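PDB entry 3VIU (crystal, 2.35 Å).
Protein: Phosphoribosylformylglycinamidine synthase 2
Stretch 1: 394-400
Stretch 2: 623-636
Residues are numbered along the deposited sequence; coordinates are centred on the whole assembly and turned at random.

Stretch 1 (394-400) VLRRLLA
Stretch 2 623-636: EGGLLLALAEMTFP

Helices distant in sequence often pack without a single hydrogen bond between them, relying instead on the fit of leucine side chains into hollows left by small residues. Two segments of phosphoribosylformylglycinamidine synthase 2, more than 220 residues apart in one chain, illustrate the principle. The first, 394-399, is the closing part of a helix that begins earlier in the chain, with phi near -65° and psi near -40°; its i to i+4 bonds include Leu398 N to Val394 O (2.9 Å) and Leu399 N to Leu395 O (3.0 Å). The second is helical over most of 625-634 and is approached through two glycines. Gly624 has phi/psi of 96/-11° and Gly625 78/-178°, after which the chain settles into helical angles from Leu626. Ala631 N to Leu627 O (2.9 Å) and Glu632 N to Leu628 O (3.0 Å) are typical of its bonds. Near the C-terminal end, Thr634, with chi1 p, folds its hydroxyl back so that OG1 donates to Ala631 O at 2.8 Å.

The helix axes approach to 10.2 Å and cross at -66°; the two stretches bury 341 Å² in total, both sides summed. Two pairs set the register: Leu395 CA lies 6.6 Å from Leu628 CA, and Leu398 CA lies 6.9 Å from Gly624 CA.

Leu395 is the first bump. Its CA-to-CB bond points toward the partner, and its t,p rotamer lays CD1 over the backbone of the second helix, 4.0 Å from Leu628 CA and 4.1 Å from Leu627 O. Leu627 CB, 4.4 Å from Leu395 CD1, and Ala631 CB, 4.5 Å from the same methyl, complete the hollow. One turn separates these two residues, and the short alanine side chain leaves the hollow open enough for the methyl to settle near the backbone.

Leu398, rotamer m,t, also points toward the partner. Its CD1 sits 4.0 Å from Gly624 O, over a bend where there is no side chain. A CB on Gly624 would point toward the first helix but would meet Leu628 CB at 3.0 Å and jam against the preceding carbonyl, so the local conformation itself calls for glycine.

The second helix returns a bump of its own. Leu628 leaves its backbone sideways, with chi1 t and chi2 off-well at 115°, but its end comes nearer to the first helix: CD1 lies 3.9 Å from Leu398 CB and 3.9 Å from Leu399 CD2, bridging consecutive leucines. Leu399, m,t, likewise starts sideways and brings its end closer. Its CD2 reaches 4.3 Å from Ala631 CB and 3.9 Å from Phe635 CZ, meeting the aromatic ring at its edge, near the ring plane; Phe635 has chi1 m and chi2 -30°.

No hydrogen bond crosses between the stretches. Their side-chain contacts are apolar, so cohesion rests on van der Waals fit and the exclusion of water. Arg396 and Arg397, both partly exposed, stay out of reach of the second stretch.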

ATOM      1  N   VAL A 394      21.980  23.760  -4.393  1.00 19.47           N
ATOM      2  CA  VAL A 394      21.089  22.725  -4.892  1.00 18.29           C
ATOM      3  C   VAL A 394      20.659  21.754  -3.791  1.00 17.07           C
ATOM      4  O   VAL A 394      19.494  21.360  -3.730  1.00 16.03           O
ATOM      5  CB  VAL A 394      21.733  21.939  -6.050  1.00 18.82           C
ATOM      6  CG1 VAL A 394      20.989  20.625  -6.284  1.00 18.39           C
ATOM      7  CG2 VAL A 394      21.690  22.788  -7.317  1.00 20.93           C
ATOM      8  N   LEU A 395      21.589  21.367  -2.924  1.00 16.64           N
ATOM      9  CA  LEU A 395      21.253  20.445  -1.845  1.00 16.53           C
ATOM     10  C   LEU A 395      20.239  21.082  -0.898  1.00 17.77           C
ATOM     11  O   LEU A 395      19.297  20.421  -0.459  1.00 16.66           O
ATOM     12  CB  LEU A 395      22.507  20.035  -1.066  1.00 14.88           C
ATOM     13  CG  LEU A 395      22.267  19.231   0.217  1.00 15.08           C
ATOM     14  CD1 LEU A 395      21.522  17.938  -0.102  1.00 15.67           C
ATOM     15  CD2 LEU A 395      23.594  18.934   0.891  1.00 14.38           C
ATOM     16  N   ARG A 396      20.429  22.365  -0.587  1.00 18.50           N
ATOM     17  CA  ARG A 396      19.504  23.068   0.297  1.00 19.91           C
ATOM     18  C   ARG A 396      18.143  23.205  -0.372  1.00 18.79           C
ATOM     19  O   ARG A 396      17.108  23.089   0.284  1.00 19.91           O
ATOM     20  CB  ARG A 396      20.036  24.464   0.670  1.00 22.08           C
ATOM     21  CG  ARG A 396      21.256  24.467   1.605  1.00 25.65           C
ATOM     22  CD  ARG A 396      21.465  25.838   2.264  1.00 28.20           C
ATOM     23  NE  ARG A 396      21.909  26.860   1.320  1.00 29.65           N
ATOM     24  CZ  ARG A 396      23.184  27.130   1.056  1.00 31.29           C
ATOM     25  NH1 ARG A 396      24.151  26.459   1.669  1.00 31.81           N
ATOM     26  NH2 ARG A 396      23.496  28.060   0.161  1.00 31.79           N
ATOM     27  N   ARG A 397      18.139  23.438  -1.681  1.00 18.10           N
ATOM     28  CA  ARG A 397      16.879  23.585  -2.402  1.00 17.68           C
ATOM     29  C   ARG A 397      16.121  22.260  -2.507  1.00 16.87           C
ATOM     30  O   ARG A 397      14.886  22.244  -2.484  1.00 14.27           O
ATOM     31  CB  ARG A 397      17.124  24.181  -3.795  1.00 18.58           C
ATOM     32  CG  ARG A 397      17.525  25.655  -3.758  1.00 23.00           C
ATOM     33  CD  ARG A 397      18.076  26.139  -5.094  1.00 26.67           C
ATOM     34  NE  ARG A 397      17.088  26.161  -6.174  1.00 29.67           N
ATOM     35  CZ  ARG A 397      17.393  26.329  -7.463  1.00 30.84           C
ATOM     36  NH1 ARG A 397      18.660  26.486  -7.839  1.00 26.86           N
ATOM     37  NH2 ARG A 397      16.430  26.344  -8.380  1.00 32.19           N
ATOM     38  N   LEU A 398      16.861  21.155  -2.613  1.00 15.71           N
ATOM     39  CA  LEU A 398      16.246  19.829  -2.702  1.00 14.74           C
ATOM     40  C   LEU A 398      15.645  19.422  -1.359  1.00 14.80           C
ATOM     41  O   LEU A 398      14.547  18.858  -1.302  1.00 13.98           O
ATOM     42  CB  LEU A 398      17.272  18.778  -3.136  1.00 11.70           C
ATOM     43  CG  LEU A 398      17.580  18.727  -4.631  1.00 14.62           C
ATOM     44  CD1 LEU A 398      18.726  17.758  -4.882  1.00 17.23           C
ATOM     45  CD2 LEU A 398      16.331  18.308  -5.408  1.00 14.39           C
ATOM     46  N   LEU A 399      16.375  19.705  -0.284  1.00 14.14           N
ATOM     47  CA  LEU A 399      15.914  19.368   1.052  1.00 14.46           C
ATOM     48  C   LEU A 399      14.634  20.138   1.339  1.00 14.93           C
ATOM     49  O   LEU A 399      13.742  19.630   2.004  1.00 15.94           O
ATOM     50  CB  LEU A 399      16.986  19.710   2.095  1.00 14.13           C
ATOM     51  CG  LEU A 399      18.182  18.757   2.207  1.00 11.52           C
ATOM     52  CD1 LEU A 399      19.267  19.393   3.036  1.00 10.51           C
ATOM     53  CD2 LEU A 399      17.748  17.439   2.839  1.00 10.23           C
ATOM     54  N   ALA A 400      14.539  21.354   0.805  1.00 16.34           N
ATOM     55  CA  ALA A 400      13.362  22.204   1.009  1.00 15.29           C
ATOM     56  C   ALA A 400      12.181  21.861   0.096  1.00 16.29           C
ATOM     57  O   ALA A 400      11.107  22.446   0.217  1.00 15.69           O
ATOM     58  CB  ALA A 400      13.745  23.664   0.832  1.00 13.84           C
ATOM     59  N   GLU A 623      15.782   9.137  -4.491  1.00 15.92           N
ATOM     60  CA  GLU A 623      15.574  10.448  -5.089  1.00 16.86           C
ATOM     61  C   GLU A 623      16.446  11.517  -4.446  1.00 16.03           C
ATOM     62  O   GLU A 623      16.630  11.526  -3.229  1.00 15.25           O
ATOM     63  CB  GLU A 623      14.092  10.845  -5.041  1.00 18.45           C
ATOM     64  CG  GLU A 623      13.250  10.175  -3.947  1.00 26.63           C
ATOM     65  CD  GLU A 623      12.810   8.754  -4.284  1.00 27.19           C
ATOM     66  OE1 GLU A 623      12.252   8.541  -5.386  1.00 28.45           O
ATOM     67  OE2 GLU A 623      13.008   7.853  -3.434  1.00 29.87           O
ATOM     68  N   GLY A 624      17.002  12.399  -5.280  1.00 14.17           N
ATOM     69  CA  GLY A 624      17.859  13.458  -4.779  1.00 16.39           C
ATOM     70  C   GLY A 624      19.345  13.132  -4.835  1.00 17.18           C
ATOM     71  O   GLY A 624      20.190  13.999  -4.616  1.00 17.08           O
ATOM     72  N   GLY A 625      19.670  11.872  -5.102  1.00 18.04           N
ATOM     73  CA  GLY A 625      21.064  11.475  -5.210  1.00 17.91           C
ATOM     74  C   GLY A 625      21.873  11.280  -3.939  1.00 18.64           C
ATOM     75  O   GLY A 625      21.378  11.427  -2.817  1.00 18.75           O
ATOM     76  N   LEU A 626      23.147  10.965  -4.146  1.00 18.44           N
ATOM     77  CA  LEU A 626      24.100  10.702  -3.076  1.00 17.47           C
ATOM     78  C   LEU A 626      24.140  11.726  -1.949  1.00 17.35           C
ATOM     79  O   LEU A 626      24.131  11.357  -0.779  1.00 19.68           O
ATOM     80  CB  LEU A 626      25.507  10.542  -3.666  1.00 15.18           C
ATOM     81  CG  LEU A 626      26.628  10.389  -2.631  1.00 16.89           C
ATOM     82  CD1 LEU A 626      26.378   9.167  -1.757  1.00 14.93           C
ATOM     83  CD2 LEU A 626      27.964  10.274  -3.333  1.00 15.95           C
ATOM     84  N   LEU A 627      24.191  13.006  -2.289  1.00 16.50           N
ATOM     85  CA  LEU A 627      24.261  14.044  -1.267  1.00 16.31           C
ATOM     86  C   LEU A 627      23.008  14.127  -0.399  1.00 15.56           C
ATOM     87  O   LEU A 627      23.103  14.270   0.823  1.00 12.23           O
ATOM     88  CB  LEU A 627      24.569  15.405  -1.910  1.00 17.11           C
ATOM     89  CG  LEU A 627      26.005  15.924  -1.739  1.00 17.97           C
ATOM     90  CD1 LEU A 627      27.015  14.823  -1.943  1.00 18.11           C
ATOM     91  CD2 LEU A 627      26.248  17.051  -2.721  1.00 19.81           C
ATOM     92  N   LEU A 628      21.834  14.034  -1.015  1.00 15.57           N
ATOM     93  CA  LEU A 628      20.617  14.094  -0.222  1.00 15.65           C
ATOM     94  C   LEU A 628      20.577  12.904   0.741  1.00 14.41           C
ATOM     95  O   LEU A 628      20.272  13.068   1.921  1.00 15.61           O
ATOM     96  CB  LEU A 628      19.372  14.101  -1.109  1.00 15.83           C
ATOM     97  CG  LEU A 628      18.146  14.427  -0.253  1.00 16.79           C
ATOM     98  CD1 LEU A 628      17.567  15.752  -0.701  1.00 15.90           C
ATOM     99  CD2 LEU A 628      17.120  13.311  -0.347  1.00 17.82           C
ATOM    100  N   ALA A 629      20.906  11.713   0.247  1.00 12.32           N
ATOM    101  CA  ALA A 629      20.911  10.527   1.098  1.00 12.01           C
ATOM    102  C   ALA A 629      21.821  10.790   2.289  1.00 12.18           C
ATOM    103  O   ALA A 629      21.464  10.526   3.437  1.00 11.90           O
ATOM    104  CB  ALA A 629      21.416   9.318   0.319  1.00 10.44           C
ATOM    105  N   LEU A 630      23.002  11.319   1.993  1.00 12.84           N
ATOM    106  CA  LEU A 630      23.999  11.644   3.000  1.00 13.79           C
ATOM    107  C   LEU A 630      23.434  12.595   4.059  1.00 14.86           C
ATOM    108  O   LEU A 630      23.597  12.363   5.260  1.00 16.64           O
ATOM    109  CB  LEU A 630      25.208  12.273   2.312  1.00 13.83           C
ATOM    110  CG  LEU A 630      26.607  11.662   2.442  1.00 16.62           C
ATOM    111  CD1 LEU A 630      26.573  10.156   2.593  1.00 15.98           C
ATOM    112  CD2 LEU A 630      27.382  12.052   1.206  1.00 14.86           C
ATOM    113  N   ALA A 631      22.751  13.652   3.624  1.00 13.04           N
ATOM    114  CA  ALA A 631      22.191  14.612   4.572  1.00 14.37           C
ATOM    115  C   ALA A 631      21.118  13.997   5.476  1.00 13.65           C
ATOM    116  O   ALA A 631      21.028  14.327   6.658  1.00 12.95           O
ATOM    117  CB  ALA A 631      21.625  15.821   3.826  1.00 11.20           C
ATOM    118  N   GLU A 632      20.305  13.107   4.917  1.00 13.84           N
ATOM    119  CA  GLU A 632      19.249  12.461   5.692  1.00 13.24           C
ATOM    120  C   GLU A 632      19.802  11.629   6.837  1.00 13.01           C
ATOM    121  O   GLU A 632      19.124  11.424   7.841  1.00 11.16           O
ATOM    122  CB  GLU A 632      18.379  11.577   4.788  1.00 11.40           C
ATOM    123  CG  GLU A 632      17.513  12.369   3.811  1.00 16.85           C
ATOM    124  CD  GLU A 632      16.665  11.488   2.914  1.00 18.70           C
ATOM    125  OE1 GLU A 632      15.470  11.812   2.721  1.00 20.59           O
ATOM    126  OE2 GLU A 632      17.190  10.479   2.395  1.00 20.57           O
HETATM  127  N   MSE A 633      21.037  11.162   6.699  1.00 13.57           N
HETATM  128  CA  MSE A 633      21.630  10.326   7.733  1.00 16.18           C
HETATM  129  C   MSE A 633      22.155  11.101   8.930  1.00 15.45           C
HETATM  130  O   MSE A 633      22.383  10.531   9.990  1.00 16.74           O
HETATM  131  CB  MSE A 633      22.739   9.462   7.134  1.00 18.24           C
HETATM  132  CG  MSE A 633      22.233   8.483   6.088  1.00 23.26           C
HETATM  133 SE   MSE A 633      23.662   7.531   5.180  1.00 36.72          SE
HETATM  134  CE  MSE A 633      23.804   5.975   6.328  1.00 26.96           C
ATOM    135  N   THR A 634      22.328  12.404   8.762  1.00 15.72           N
ATOM    136  CA  THR A 634      22.827  13.249   9.837  1.00 14.88           C
ATOM    137  C   THR A 634      21.699  13.802  10.725  1.00 16.65           C
ATOM    138  O   THR A 634      21.942  14.250  11.848  1.00 16.33           O
ATOM    139  CB  THR A 634      23.591  14.436   9.263  1.00 14.04           C
ATOM    140  OG1 THR A 634      22.658  15.369   8.713  1.00 11.78           O
ATOM    141  CG2 THR A 634      24.534  13.984   8.158  1.00 11.60           C
ATOM    142  N   PHE A 635      20.468  13.764  10.225  1.00 17.14           N
ATOM    143  CA  PHE A 635      19.322  14.291  10.970  1.00 18.16           C
ATOM    144  C   PHE A 635      18.896  13.568  12.260  1.00 18.67           C
ATOM    145  O   PHE A 635      18.680  14.207  13.295  1.00 19.24           O
ATOM    146  CB  PHE A 635      18.092  14.381  10.056  1.00 17.64           C
ATOM    147  CG  PHE A 635      18.287  15.247   8.844  1.00 19.84           C
ATOM    148  CD1 PHE A 635      19.160  16.335   8.873  1.00 20.83           C
ATOM    149  CD2 PHE A 635      17.552  15.009   7.686  1.00 20.90           C
ATOM    150  CE1 PHE A 635      19.296  17.175   7.765  1.00 21.28           C
ATOM    151  CE2 PHE A 635      17.679  15.842   6.570  1.00 22.36           C
ATOM    152  CZ  PHE A 635      18.552  16.928   6.610  1.00 21.57           C
ATOM    153  N   PRO A 636      18.759  12.232  12.217  1.00 17.13           N
ATOM    154  CA  PRO A 636      18.341  11.489  13.410  1.00 17.34           C
ATOM    155  C   PRO A 636      19.098  11.715  14.720  1.00 16.27           C
ATOM    156  O   PRO A 636      18.471  11.849  15.771  1.00 15.79           O
ATOM    157  CB  PRO A 636      18.391  10.034  12.944  1.00 16.69           C
ATOM    158  CG  PRO A 636      18.036  10.145  11.497  1.00 13.85           C
ATOM    159  CD  PRO A 636      18.896  11.321  11.068  1.00 16.20           C
TER